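Local coordinates for endoglucanase, glycoside hydrolase family 5 protein (Cytophaga hutchinsonii, PDB 5IHS), which probably hydrolyses internal beta-1,4-glucosidic bonds of cellulose as a periplasmic endoglucanase, at residues I153-Y158 against N189-G194. Residues are numbered along the deposited sequence; the frame is centred on the assembly and turned at random.
Sequences IIYEVY and NIIVVG
Asn189 leads into its strand with CB 3.4 Å from Ile153 O and obliquely beside the Tyr155 ring, near CE2. A chi1 of -76°, with CG anti to the carbonyl carbon, leaves the amide alongside Ile153, ND2 3.9 Å from its CB. That same ND2 bonds to Asp186 and to Ile150 O, and Asp186 also takes the Tyr155 hydroxyl, so one carboxylate ties both side chains. An alanine here would remove the amide and would probably leave Ile150 O without this donor and Asp186 with one bond fewer. At Ile190 a water accepts from the backbone N and donates to Ile153 O, bridging the strands where no direct bond joins them. Ile190 O then receives Tyr155 N at 3.0 Å and also lies at the edge of the tyrosine ring. Ile191 turns to the same face of the sheet as Tyr155, toward helix 167-185; its CG1 meets ring atom CD2 at 4.0 Å, while CG2 reaches Val157 CG1. On the other face, toward the barrel interior, Val192 packs CG2 against Ile154 CG2 at 3.8 Å. Glu156, its parallel bridge partner, points into that face too, its carboxylate making a salt bridge with Arg85 through OE1 and a hydrogen bond with Thr247 through OE2. The backbone of Val192 gives its N-H to Tyr155 O, a short bond of 2.7 Å, and its O accepts from Val157 N at 3.2 Å. Val193 adds a looser touch, CG2 to Val157 CG2. Beyond it a second water donates to Val192 O and accepts from Tyr158 N, while Gly194 brings CA to 3.3 Å from Tyr158 O. These are neighbouring parallel strands of the TIM barrel, linked by helix 167-185 in a beta-alpha-beta crossover. Direct amide bonds hold the middle; water takes over at both ends, supplying buried backbone groups with partners.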
# COMPACT_ATOMS: atom_id res chain seq x y z
N ILE A 153 -11.81 -1.69 -2.10
CA ILE A 153 -10.79 -1.29 -3.06
C ILE A 153 -10.16 0.05 -2.69
O ILE A 153 -10.87 1.04 -2.46
CB ILE A 153 -11.39 -1.18 -4.47
CG1 ILE A 153 -12.23 -2.41 -4.85
CG2 ILE A 153 -10.31 -0.83 -5.49
CD1 ILE A 153 -11.45 -3.68 -4.93
N ILE A 154 -8.83 0.10 -2.73
CA ILE A 154 -8.02 1.31 -2.67
C ILE A 154 -7.10 1.27 -3.89
O ILE A 154 -6.46 0.24 -4.15
CB ILE A 154 -7.20 1.35 -1.37
CG1 ILE A 154 -8.12 1.33 -0.14
CG2 ILE A 154 -6.27 2.57 -1.35
CD1 ILE A 154 -7.40 0.97 1.14
N TYR A 155 -7.04 2.36 -4.65
CA TYR A 155 -6.19 2.43 -5.83
C TYR A 155 -4.90 3.18 -5.51
O TYR A 155 -4.93 4.20 -4.83
CB TYR A 155 -6.89 3.15 -6.98
CG TYR A 155 -8.23 2.58 -7.36
CD1 TYR A 155 -8.33 1.54 -8.28
CD2 TYR A 155 -9.40 3.07 -6.82
CE1 TYR A 155 -9.56 1.02 -8.63
CE2 TYR A 155 -10.64 2.56 -7.17
CZ TYR A 155 -10.71 1.54 -8.08
OH TYR A 155 -11.93 0.99 -8.44
N GLU A 156 -3.77 2.69 -6.03
CA GLU A 156 -2.47 3.34 -5.86
C GLU A 156 -1.86 3.48 -7.26
O GLU A 156 -1.38 2.50 -7.85
CB GLU A 156 -1.60 2.55 -4.89
CG GLU A 156 -0.20 3.12 -4.74
CD GLU A 156 0.67 2.35 -3.75
OE1 GLU A 156 0.25 1.28 -3.27
OE2 GLU A 156 1.79 2.86 -3.45
N VAL A 157 -1.91 4.69 -7.81
CA VAL A 157 -1.70 4.88 -9.25
C VAL A 157 -0.25 5.01 -9.69
O VAL A 157 0.02 4.91 -10.89
CB VAL A 157 -2.52 6.07 -9.79
CG1 VAL A 157 -4.02 5.82 -9.58
CG2 VAL A 157 -2.09 7.39 -9.16
N TYR A 158 0.68 5.22 -8.77
CA TYR A 158 2.08 5.44 -9.16
C TYR A 158 2.96 5.19 -7.92
O TYR A 158 3.27 6.12 -7.18
CB TYR A 158 2.26 6.86 -9.68
CG TYR A 158 3.58 7.19 -10.36
CD1 TYR A 158 4.69 6.37 -10.24
CD2 TYR A 158 3.69 8.33 -11.14
CE1 TYR A 158 5.89 6.69 -10.87
CE2 TYR A 158 4.88 8.66 -11.77
CZ TYR A 158 5.97 7.84 -11.63
OH TYR A 158 7.18 8.12 -12.23
N ASN A 189 -14.14 5.47 -3.97
CA ASN A 189 -13.07 4.75 -3.29
C ASN A 189 -11.77 5.57 -3.34
O ASN A 189 -11.53 6.36 -4.26
CB ASN A 189 -12.87 3.36 -3.88
CG ASN A 189 -13.95 2.38 -3.43
OD1 ASN A 189 -14.49 2.48 -2.31
ND2 ASN A 189 -14.27 1.43 -4.29
N ILE A 190 -10.93 5.37 -2.33
CA ILE A 190 -9.73 6.17 -2.16
C ILE A 190 -8.73 5.89 -3.27
O ILE A 190 -8.51 4.73 -3.67
CB ILE A 190 -9.14 5.92 -0.77
CG1 ILE A 190 -10.08 6.51 0.30
CG2 ILE A 190 -7.73 6.53 -0.64
CD1 ILE A 190 -9.68 6.25 1.72
N ILE A 191 -8.08 6.95 -3.74
CA ILE A 191 -6.97 6.88 -4.67
C ILE A 191 -5.76 7.52 -4.00
O ILE A 191 -5.84 8.66 -3.53
CB ILE A 191 -7.31 7.59 -6.00
CG1 ILE A 191 -8.57 6.99 -6.63
CG2 ILE A 191 -6.12 7.51 -6.94
CD1 ILE A 191 -9.13 7.83 -7.78
N VAL A 192 -4.64 6.78 -3.97
CA VAL A 192 -3.40 7.22 -3.32
C VAL A 192 -2.39 7.52 -4.42
O VAL A 192 -2.18 6.70 -5.32
CB VAL A 192 -2.84 6.15 -2.37
CG1 VAL A 192 -1.66 6.70 -1.60
CG2 VAL A 192 -3.92 5.60 -1.42
N VAL A 193 -1.75 8.70 -4.33
CA VAL A 193 -0.87 9.21 -5.37
C VAL A 193 0.56 9.35 -4.84
O VAL A 193 0.79 10.04 -3.84
CB VAL A 193 -1.37 10.56 -5.91
CG1 VAL A 193 -0.44 11.06 -7.02
CG2 VAL A 193 -2.81 10.46 -6.40
N GLY A 194 1.51 8.74 -5.57
CA GLY A 194 2.91 8.79 -5.20
C GLY A 194 3.51 10.17 -5.34
O GLY A 194 2.98 11.06 -5.99
O HOH W 1 -11.27 3.10 -0.62
O HOH W 2 0.40 6.15 -6.20